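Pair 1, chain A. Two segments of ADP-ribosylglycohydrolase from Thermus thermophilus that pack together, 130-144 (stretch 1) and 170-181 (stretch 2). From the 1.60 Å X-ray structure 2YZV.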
# COMPACT_ATOMS: atom_id res chain seq x y z
N PRO A 130 1.85 -1.58 7.52
CA PRO A 130 2.95 -0.84 6.89
C PRO A 130 2.90 -0.85 5.37
O PRO A 130 3.44 0.05 4.73
CB PRO A 130 4.20 -1.56 7.41
CG PRO A 130 3.74 -2.16 8.71
CD PRO A 130 2.37 -2.67 8.35
N LEU A 131 2.28 -1.87 4.81
CA LEU A 131 2.19 -2.01 3.36
C LEU A 131 1.13 -1.13 2.73
O LEU A 131 1.31 -0.62 1.62
CB LEU A 131 1.88 -3.45 2.97
CG LEU A 131 2.73 -4.58 3.55
CD1 LEU A 131 2.26 -5.90 2.97
CD2 LEU A 131 4.19 -4.34 3.23
N MET A 132 0.02 -0.96 3.43
CA MET A 132 -1.11 -0.19 2.92
C MET A 132 -0.88 1.30 2.73
O MET A 132 -1.62 1.95 1.99
CB MET A 132 -2.31 -0.38 3.84
CG MET A 132 -2.11 0.20 5.22
SD MET A 132 -3.51 -0.03 6.33
CE MET A 132 -3.26 1.33 7.48
N ARG A 133 0.15 1.83 3.37
CA ARG A 133 0.43 3.27 3.32
C ARG A 133 1.78 3.64 2.70
O ARG A 133 2.14 4.82 2.69
CB ARG A 133 0.38 3.83 4.74
CG ARG A 133 1.53 3.30 5.62
CD ARG A 133 1.39 3.62 7.11
NE ARG A 133 2.54 3.11 7.84
CZ ARG A 133 2.47 2.47 9.01
NH1 ARG A 133 1.30 2.26 9.59
NH2 ARG A 133 3.58 2.02 9.58
N LEU A 134 2.50 2.65 2.18
CA LEU A 134 3.84 2.85 1.62
C LEU A 134 4.12 3.82 0.47
O LEU A 134 5.05 4.62 0.56
CB LEU A 134 4.42 1.49 1.22
CG LEU A 134 5.71 0.98 1.87
CD1 LEU A 134 6.46 0.16 0.84
CD2 LEU A 134 6.58 2.12 2.35
N ALA A 135 3.34 3.75 -0.61
CA ALA A 135 3.54 4.59 -1.79
C ALA A 135 4.10 6.01 -1.59
O ALA A 135 5.08 6.38 -2.24
CB ALA A 135 2.26 4.66 -2.62
N PRO A 136 3.49 6.81 -0.71
CA PRO A 136 4.00 8.17 -0.50
C PRO A 136 5.51 8.24 -0.22
O PRO A 136 6.20 9.13 -0.73
CB PRO A 136 3.17 8.67 0.68
CG PRO A 136 1.86 7.98 0.48
CD PRO A 136 2.30 6.57 0.13
N LEU A 137 6.01 7.31 0.57
CA LEU A 137 7.43 7.29 0.90
C LEU A 137 8.29 7.07 -0.34
O LEU A 137 9.29 7.77 -0.54
CB LEU A 137 7.75 6.20 1.92
CG LEU A 137 9.23 6.00 2.25
CD1 LEU A 137 9.82 7.28 2.82
CD2 LEU A 137 9.38 4.86 3.24
N VAL A 138 7.91 6.11 -1.17
CA VAL A 138 8.68 5.81 -2.37
C VAL A 138 8.59 6.95 -3.39
O VAL A 138 9.56 7.24 -4.10
CB VAL A 138 8.22 4.48 -3.02
CG1 VAL A 138 9.01 4.22 -4.29
CG2 VAL A 138 8.43 3.33 -2.03
N LEU A 139 7.43 7.60 -3.47
CA LEU A 139 7.28 8.70 -4.41
C LEU A 139 8.26 9.83 -4.13
O LEU A 139 8.84 10.41 -5.06
CB LEU A 139 5.85 9.26 -4.37
CG LEU A 139 4.89 8.78 -5.46
CD1 LEU A 139 4.74 7.27 -5.43
CD2 LEU A 139 3.54 9.45 -5.25
N ALA A 140 8.46 10.15 -2.86
CA ALA A 140 9.36 11.23 -2.47
C ALA A 140 10.82 10.83 -2.29
O ALA A 140 11.72 11.62 -2.56
CB ALA A 140 8.84 11.90 -1.20
N TYR A 141 11.06 9.60 -1.84
CA TYR A 141 12.43 9.15 -1.60
C TYR A 141 12.90 8.04 -2.54
O TYR A 141 13.79 7.27 -2.22
CB TYR A 141 12.57 8.71 -0.14
CG TYR A 141 12.58 9.88 0.82
CD1 TYR A 141 13.76 10.54 1.12
CD2 TYR A 141 11.39 10.35 1.39
CE1 TYR A 141 13.78 11.65 1.96
CE2 TYR A 141 11.40 11.46 2.23
CZ TYR A 141 12.59 12.10 2.51
OH TYR A 141 12.61 13.21 3.33
N GLU A 142 12.29 8.00 -3.73
CA GLU A 142 12.62 7.01 -4.74
C GLU A 142 14.12 6.83 -4.98
O GLU A 142 14.62 5.72 -5.09
CB GLU A 142 11.98 7.40 -6.08
CG GLU A 142 12.22 6.40 -7.19
CD GLU A 142 12.10 7.02 -8.57
OE1 GLU A 142 11.26 7.92 -8.74
OE2 GLU A 142 12.85 6.60 -9.48
N ASN A 143 14.83 7.95 -5.06
CA ASN A 143 16.25 7.94 -5.35
C ASN A 143 17.21 7.89 -4.17
O ASN A 143 18.43 7.83 -4.36
CB ASN A 143 16.57 9.14 -6.24
CG ASN A 143 15.60 9.28 -7.38
OD1 ASN A 143 15.44 8.36 -8.19
ND2 ASN A 143 14.92 10.42 -7.46
N HIS A 144 16.67 7.91 -2.95
CA HIS A 144 17.51 7.87 -1.77
C HIS A 144 18.22 6.52 -1.68
O HIS A 144 17.60 5.47 -1.81
CB HIS A 144 16.68 8.09 -0.51
CG HIS A 144 17.49 8.45 0.69
ND1 HIS A 144 17.59 9.74 1.17
CD2 HIS A 144 18.27 7.69 1.50
CE1 HIS A 144 18.39 9.76 2.21
NE2 HIS A 144 18.82 8.54 2.44
N VAL A 170 10.47 -5.17 0.71
CA VAL A 170 10.23 -5.79 -0.59
C VAL A 170 9.26 -4.92 -1.40
O VAL A 170 9.49 -4.69 -2.59
CB VAL A 170 9.66 -7.23 -0.44
CG1 VAL A 170 9.26 -7.78 -1.81
CG2 VAL A 170 10.71 -8.14 0.18
N LEU A 171 8.21 -4.41 -0.77
CA LEU A 171 7.27 -3.56 -1.50
C LEU A 171 7.94 -2.24 -1.91
O LEU A 171 7.67 -1.71 -2.98
CB LEU A 171 6.01 -3.28 -0.67
CG LEU A 171 4.91 -2.48 -1.39
CD1 LEU A 171 4.44 -3.24 -2.63
CD2 LEU A 171 3.74 -2.26 -0.44
N ALA A 172 8.82 -1.72 -1.06
CA ALA A 172 9.52 -0.48 -1.39
C ALA A 172 10.33 -0.71 -2.66
O ALA A 172 10.34 0.13 -3.57
CB ALA A 172 10.42 -0.06 -0.24
N TRP A 173 11.01 -1.85 -2.73
CA TRP A 173 11.82 -2.18 -3.90
C TRP A 173 10.92 -2.31 -5.13
O TRP A 173 11.21 -1.75 -6.19
CB TRP A 173 12.56 -3.51 -3.68
CG TRP A 173 13.41 -3.90 -4.85
CD1 TRP A 173 14.67 -3.46 -5.13
CD2 TRP A 173 13.04 -4.78 -5.93
NE1 TRP A 173 15.11 -4.00 -6.32
CE2 TRP A 173 14.14 -4.82 -6.83
CE3 TRP A 173 11.90 -5.53 -6.22
CZ2 TRP A 173 14.12 -5.58 -8.00
CZ3 TRP A 173 11.88 -6.30 -7.39
CH2 TRP A 173 12.99 -6.31 -8.26
N LEU A 174 9.81 -3.03 -4.98
CA LEU A 174 8.87 -3.22 -6.07
C LEU A 174 8.35 -1.90 -6.62
O LEU A 174 8.31 -1.69 -7.84
CB LEU A 174 7.67 -4.06 -5.61
CG LEU A 174 7.93 -5.56 -5.44
CD1 LEU A 174 6.79 -6.19 -4.65
CD2 LEU A 174 8.06 -6.22 -6.81
N LEU A 175 7.96 -1.00 -5.73
CA LEU A 175 7.45 0.29 -6.17
C LEU A 175 8.52 1.12 -6.87
O LEU A 175 8.25 1.72 -7.90
CB LEU A 175 6.84 1.06 -5.00
CG LEU A 175 5.59 0.42 -4.37
CD1 LEU A 175 5.02 1.36 -3.33
CD2 LEU A 175 4.55 0.12 -5.46
N ARG A 176 9.73 1.15 -6.31
CA ARG A 176 10.80 1.92 -6.93
C ARG A 176 11.06 1.40 -8.35
O ARG A 176 11.13 2.18 -9.30
CB ARG A 176 12.09 1.82 -6.12
CG ARG A 176 13.22 2.70 -6.67
CD ARG A 176 14.54 2.42 -5.97
NE ARG A 176 15.07 1.11 -6.35
CZ ARG A 176 16.09 0.52 -5.73
NH1 ARG A 176 16.68 1.11 -4.71
NH2 ARG A 176 16.52 -0.67 -6.15
N GLU A 177 11.20 0.09 -8.48
CA GLU A 177 11.46 -0.51 -9.79
C GLU A 177 10.32 -0.27 -10.77
O GLU A 177 10.54 0.03 -11.94
CB GLU A 177 11.73 -2.01 -9.64
CG GLU A 177 13.00 -2.31 -8.88
CD GLU A 177 14.22 -1.69 -9.54
OE1 GLU A 177 14.57 -2.11 -10.66
OE2 GLU A 177 14.82 -0.77 -8.93
N ALA A 178 9.08 -0.40 -10.29
CA ALA A 178 7.93 -0.18 -11.15
C ALA A 178 7.90 1.26 -11.65
O ALA A 178 7.63 1.51 -12.82
CB ALA A 178 6.64 -0.53 -10.41
N LEU A 179 8.17 2.21 -10.75
CA LEU A 179 8.16 3.62 -11.12
C LEU A 179 9.22 3.94 -12.17
O LEU A 179 9.09 4.89 -12.94
CB LEU A 179 8.39 4.50 -9.89
CG LEU A 179 7.24 4.56 -8.87
CD1 LEU A 179 7.71 5.30 -7.63
CD2 LEU A 179 6.02 5.24 -9.49
N ARG A 180 10.28 3.13 -12.18
CA ARG A 180 11.37 3.32 -13.12
C ARG A 180 11.17 2.59 -14.43
O ARG A 180 12.05 2.60 -15.30
CB ARG A 180 12.69 2.91 -12.46
CG ARG A 180 13.09 3.88 -11.36
CD ARG A 180 14.35 3.45 -10.64
NE ARG A 180 14.81 4.51 -9.75
CZ ARG A 180 15.90 4.42 -8.99
NH1 ARG A 180 16.64 3.32 -9.01
NH2 ARG A 180 16.25 5.44 -8.21
N GLY A 181 10.01 1.96 -14.58
CA GLY A 181 9.70 1.27 -15.82
C GLY A 181 10.09 -0.19 -15.93
O GLY A 181 10.05 -0.75 -17.02
O HOH W 1 16.65 4.14 -4.15

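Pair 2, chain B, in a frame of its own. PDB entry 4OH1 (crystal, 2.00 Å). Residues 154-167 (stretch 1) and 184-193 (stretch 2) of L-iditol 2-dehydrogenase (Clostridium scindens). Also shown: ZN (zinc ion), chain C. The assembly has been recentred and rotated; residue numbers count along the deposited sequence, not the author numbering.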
# COMPACT_ATOMS: atom_id res chain seq x y z
N ALA B 154 1.92 -10.28 29.57
CA ALA B 154 0.54 -10.70 29.62
C ALA B 154 -0.35 -9.81 28.72
O ALA B 154 -1.45 -10.19 28.35
CB ALA B 154 0.03 -10.61 31.03
N LEU B 155 0.10 -8.60 28.43
CA LEU B 155 -0.68 -7.70 27.57
C LEU B 155 -0.34 -7.83 26.12
O LEU B 155 -0.81 -7.01 25.35
CB LEU B 155 -0.56 -6.23 28.00
CG LEU B 155 -1.61 -5.95 29.08
CD1 LEU B 155 -1.56 -6.92 30.28
CD2 LEU B 155 -1.34 -4.57 29.56
N VAL B 156 0.42 -8.85 25.72
CA VAL B 156 0.71 -9.03 24.31
C VAL B 156 -0.50 -9.12 23.42
O VAL B 156 -0.50 -8.53 22.28
CB VAL B 156 1.66 -10.21 24.03
CG1 VAL B 156 1.68 -10.58 22.57
CG2 VAL B 156 3.08 -9.85 24.44
N GLU B 157 -1.54 -9.81 23.86
CA GLU B 157 -2.68 -10.04 22.96
C GLU B 157 -3.47 -8.74 22.77
O GLU B 157 -3.83 -8.40 21.66
CB GLU B 157 -3.59 -11.18 23.41
CG GLU B 157 -4.80 -11.48 22.42
CD GLU B 157 -5.98 -10.56 22.63
OE1 GLU B 157 -6.07 -9.99 23.74
OE2 GLU B 157 -6.78 -10.33 21.69
N PRO B 158 -3.77 -8.04 23.85
CA PRO B 158 -4.49 -6.80 23.56
C PRO B 158 -3.66 -5.78 22.75
O PRO B 158 -4.24 -5.07 21.94
CB PRO B 158 -4.88 -6.27 24.92
CG PRO B 158 -4.09 -6.99 25.88
CD PRO B 158 -3.77 -8.33 25.26
N LEU B 159 -2.34 -5.76 22.93
CA LEU B 159 -1.47 -4.94 22.07
C LEU B 159 -1.61 -5.32 20.61
O LEU B 159 -1.61 -4.43 19.76
CB LEU B 159 -0.03 -4.97 22.51
CG LEU B 159 0.91 -3.92 21.92
CD1 LEU B 159 0.48 -2.46 22.37
CD2 LEU B 159 2.28 -4.19 22.40
N THR B 160 -1.77 -6.61 20.29
CA THR B 160 -2.04 -6.95 18.90
C THR B 160 -3.32 -6.32 18.33
O THR B 160 -3.41 -6.05 17.14
CB THR B 160 -2.15 -8.46 18.63
OG1 THR B 160 -3.33 -9.00 19.28
CG2 THR B 160 -0.89 -9.22 19.09
N VAL B 161 -4.37 -6.23 19.15
CA VAL B 161 -5.58 -5.60 18.74
C VAL B 161 -5.37 -4.09 18.53
O VAL B 161 -5.82 -3.49 17.58
CB VAL B 161 -6.68 -5.81 19.80
CG1 VAL B 161 -7.91 -5.01 19.42
CG2 VAL B 161 -7.08 -7.28 19.87
N ALA B 162 -4.65 -3.48 19.44
CA ALA B 162 -4.33 -2.10 19.31
C ALA B 162 -3.44 -1.84 18.10
O ALA B 162 -3.70 -0.86 17.36
CB ALA B 162 -3.69 -1.62 20.58
N LEU B 163 -2.44 -2.69 17.86
CA LEU B 163 -1.59 -2.55 16.70
C LEU B 163 -2.37 -2.67 15.42
O LEU B 163 -2.14 -1.90 14.49
CB LEU B 163 -0.44 -3.57 16.68
CG LEU B 163 0.70 -3.27 17.62
CD1 LEU B 163 1.46 -4.52 17.94
CD2 LEU B 163 1.66 -2.30 17.02
N SER B 164 -3.28 -3.63 15.33
CA SER B 164 -4.06 -3.79 14.10
C SER B 164 -4.98 -2.62 13.79
O SER B 164 -5.18 -2.29 12.64
CB SER B 164 -4.99 -5.00 14.17
OG SER B 164 -4.19 -6.11 14.48
N SER B 165 -5.60 -2.09 14.82
CA SER B 165 -6.48 -0.97 14.72
C SER B 165 -5.67 0.27 14.32
O SER B 165 -6.07 1.00 13.42
CB SER B 165 -7.19 -0.76 16.08
OG SER B 165 -8.03 -1.90 16.32
N ALA B 166 -4.52 0.48 14.92
CA ALA B 166 -3.69 1.62 14.55
C ALA B 166 -3.26 1.54 13.11
O ALA B 166 -3.31 2.53 12.40
CB ALA B 166 -2.48 1.79 15.44
N GLU B 167 -2.92 0.36 12.67
CA GLU B 167 -2.49 0.19 11.31
C GLU B 167 -3.62 0.37 10.38
O GLU B 167 -3.46 0.91 9.30
CB GLU B 167 -1.89 -1.20 11.13
CG GLU B 167 -0.54 -1.29 11.78
CD GLU B 167 0.07 -2.69 11.84
OE1 GLU B 167 -0.63 -3.69 11.57
OE2 GLU B 167 1.29 -2.76 12.18
N GLY B 184 -8.15 0.51 28.61
CA GLY B 184 -6.83 -0.06 28.41
C GLY B 184 -6.40 -0.02 26.97
O GLY B 184 -5.27 0.39 26.65
N LEU B 185 -7.26 -0.49 26.08
CA LEU B 185 -6.95 -0.42 24.65
C LEU B 185 -6.71 1.02 24.19
O LEU B 185 -5.83 1.29 23.38
CB LEU B 185 -8.06 -1.01 23.80
CG LEU B 185 -8.08 -2.52 23.68
CD1 LEU B 185 -9.18 -2.95 22.67
CD2 LEU B 185 -6.70 -3.10 23.30
N GLY B 186 -7.53 1.93 24.72
CA GLY B 186 -7.37 3.34 24.51
C GLY B 186 -5.99 3.84 24.87
O GLY B 186 -5.40 4.59 24.11
N MSE B 187 -5.48 3.43 26.04
CA MSE B 187 -4.20 3.90 26.51
C MSE B 187 -3.11 3.31 25.63
O MSE B 187 -2.17 3.96 25.25
CB MSE B 187 -3.96 3.50 27.96
CG MSE B 187 -4.90 4.16 28.97
SE MSE B 187 -4.98 6.13 28.76
CE MSE B 187 -6.50 6.30 27.53
N MSE B 188 -3.26 2.07 25.22
CA MSE B 188 -2.28 1.50 24.29
C MSE B 188 -2.29 2.23 22.92
O MSE B 188 -1.23 2.40 22.33
CB MSE B 188 -2.56 0.02 24.04
CG MSE B 188 -2.45 -0.79 25.31
SE MSE B 188 -2.69 -2.75 25.10
CE MSE B 188 -3.87 -2.93 26.68
N LEU B 189 -3.46 2.59 22.41
CA LEU B 189 -3.55 3.39 21.19
C LEU B 189 -2.90 4.78 21.38
O LEU B 189 -2.29 5.30 20.47
CB LEU B 189 -4.98 3.54 20.74
CG LEU B 189 -5.54 2.24 20.17
CD1 LEU B 189 -7.05 2.38 20.01
CD2 LEU B 189 -4.88 1.88 18.84
N VAL B 190 -3.01 5.38 22.54
CA VAL B 190 -2.34 6.64 22.76
C VAL B 190 -0.83 6.44 22.55
O VAL B 190 -0.17 7.19 21.79
CB VAL B 190 -2.60 7.26 24.13
CG1 VAL B 190 -1.67 8.40 24.41
CG2 VAL B 190 -4.05 7.79 24.22
N GLN B 191 -0.27 5.43 23.20
CA GLN B 191 1.16 5.17 23.11
C GLN B 191 1.58 4.82 21.70
O GLN B 191 2.63 5.28 21.23
CB GLN B 191 1.60 4.11 24.10
CG GLN B 191 1.46 4.59 25.56
CD GLN B 191 2.18 3.74 26.58
OE1 GLN B 191 3.19 3.12 26.27
NE2 GLN B 191 1.72 3.79 27.83
N LEU B 192 0.77 4.02 21.02
CA LEU B 192 1.05 3.63 19.67
C LEU B 192 0.87 4.75 18.68
O LEU B 192 1.57 4.76 17.65
CB LEU B 192 0.19 2.44 19.22
CG LEU B 192 0.48 1.09 19.85
CD1 LEU B 192 -0.54 0.14 19.39
CD2 LEU B 192 1.88 0.58 19.51
N ALA B 193 -0.06 5.67 18.95
CA ALA B 193 -0.22 6.83 18.08
C ALA B 193 1.04 7.68 18.20
O ALA B 193 1.53 8.13 17.20
CB ALA B 193 -1.44 7.66 18.40
ZN ZN C . -7.84 -9.34 24.67
O HOH W 2 -8.96 -9.62 22.59
O HOH W 3 -8.11 -7.15 23.75

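Pair 1 closes one end of its contact with charge, whereas no hydrogen bond or salt bridge crosses pair 2. In pair 1, A:Arg180 sends NE to OE2 of A:Glu142 at 2.9 Å, a hydrogen bond within a salt bridge, and NH2 to OD1 of A:Asn143 at 3.0 Å. Both acceptors lie at the edge of the guanidinium, near its plane, where its N-H bonds point. The residue matched to A:Arg180 is B:Ala193, whose short side chain stays clear of the other helix.

Beneath this difference lies one backbone arrangement. Fourteen central residues superpose to 0.5 Å, and the helices cross at -50° in pair 1 and -56° in pair 2, with axes approaching to 9.6 and 9.3 Å. The shared rule is a knob in a four-residue hole. A:Val138 matches B:Ala162, and both point toward the other helix. A:Val138 sits among A:Ala172, A:Leu175, A:Arg176 and A:Leu179; B:Ala162 sits among the matching B:Leu185, B:Met188, B:Leu189 and B:Leu192.

The two pairs divide the bulk differently. In pair 1 the branched knob does the reaching: CG1 of A:Val138 lies 3.7 Å from CD1 of A:Leu179 and 3.9 Å from CB of A:Leu175, while CG2 comes within 4.3 Å of CB of A:Ala172, a small wall. In pair 2 the knob is a single methyl, and two of the four walls are larger: B:Leu185 where pair 1 has A:Ala172, and B:Met188 where it has A:Leu175. CB of B:Ala162 is 3.8 Å from CD1 of B:Leu192, 4.1 Å from CD2 of B:Leu189 and 4.3 Å from CD2 of B:Leu185.

A second exchange occurs where A:Leu134 matches B:Pro158. In pair 1 the leucine reaches across, its CD1 4.1 Å from CB of A:Ala172; in pair 2 the compact proline receives the leucine at the matching wall, with CB of B:Pro158 4.0 Å from CD2 of B:Leu185. Selenomethionine B:Met188, matched to A:Leu175, also extends to this proline, its CE 3.9 Å from CB of B:Pro158.

The match of A:Arg176 with B:Leu189 changes the chemistry of a wall. The arginine packs its aliphatic part against A:Glu142, CG to CG at 3.9 Å, while its NH1 donates to water 1 at 3.1 Å; that water in turn donates to O of A:Glu142 at 2.7 Å. B:Leu189 stays wholly apolar, its CD2 4.2 Å from CB of B:Ala166.

Two positions hold leucine in both pairs: A:Leu139 matches B:Leu163 and A:Leu179 matches B:Leu192, and in each pair the two leucines touch.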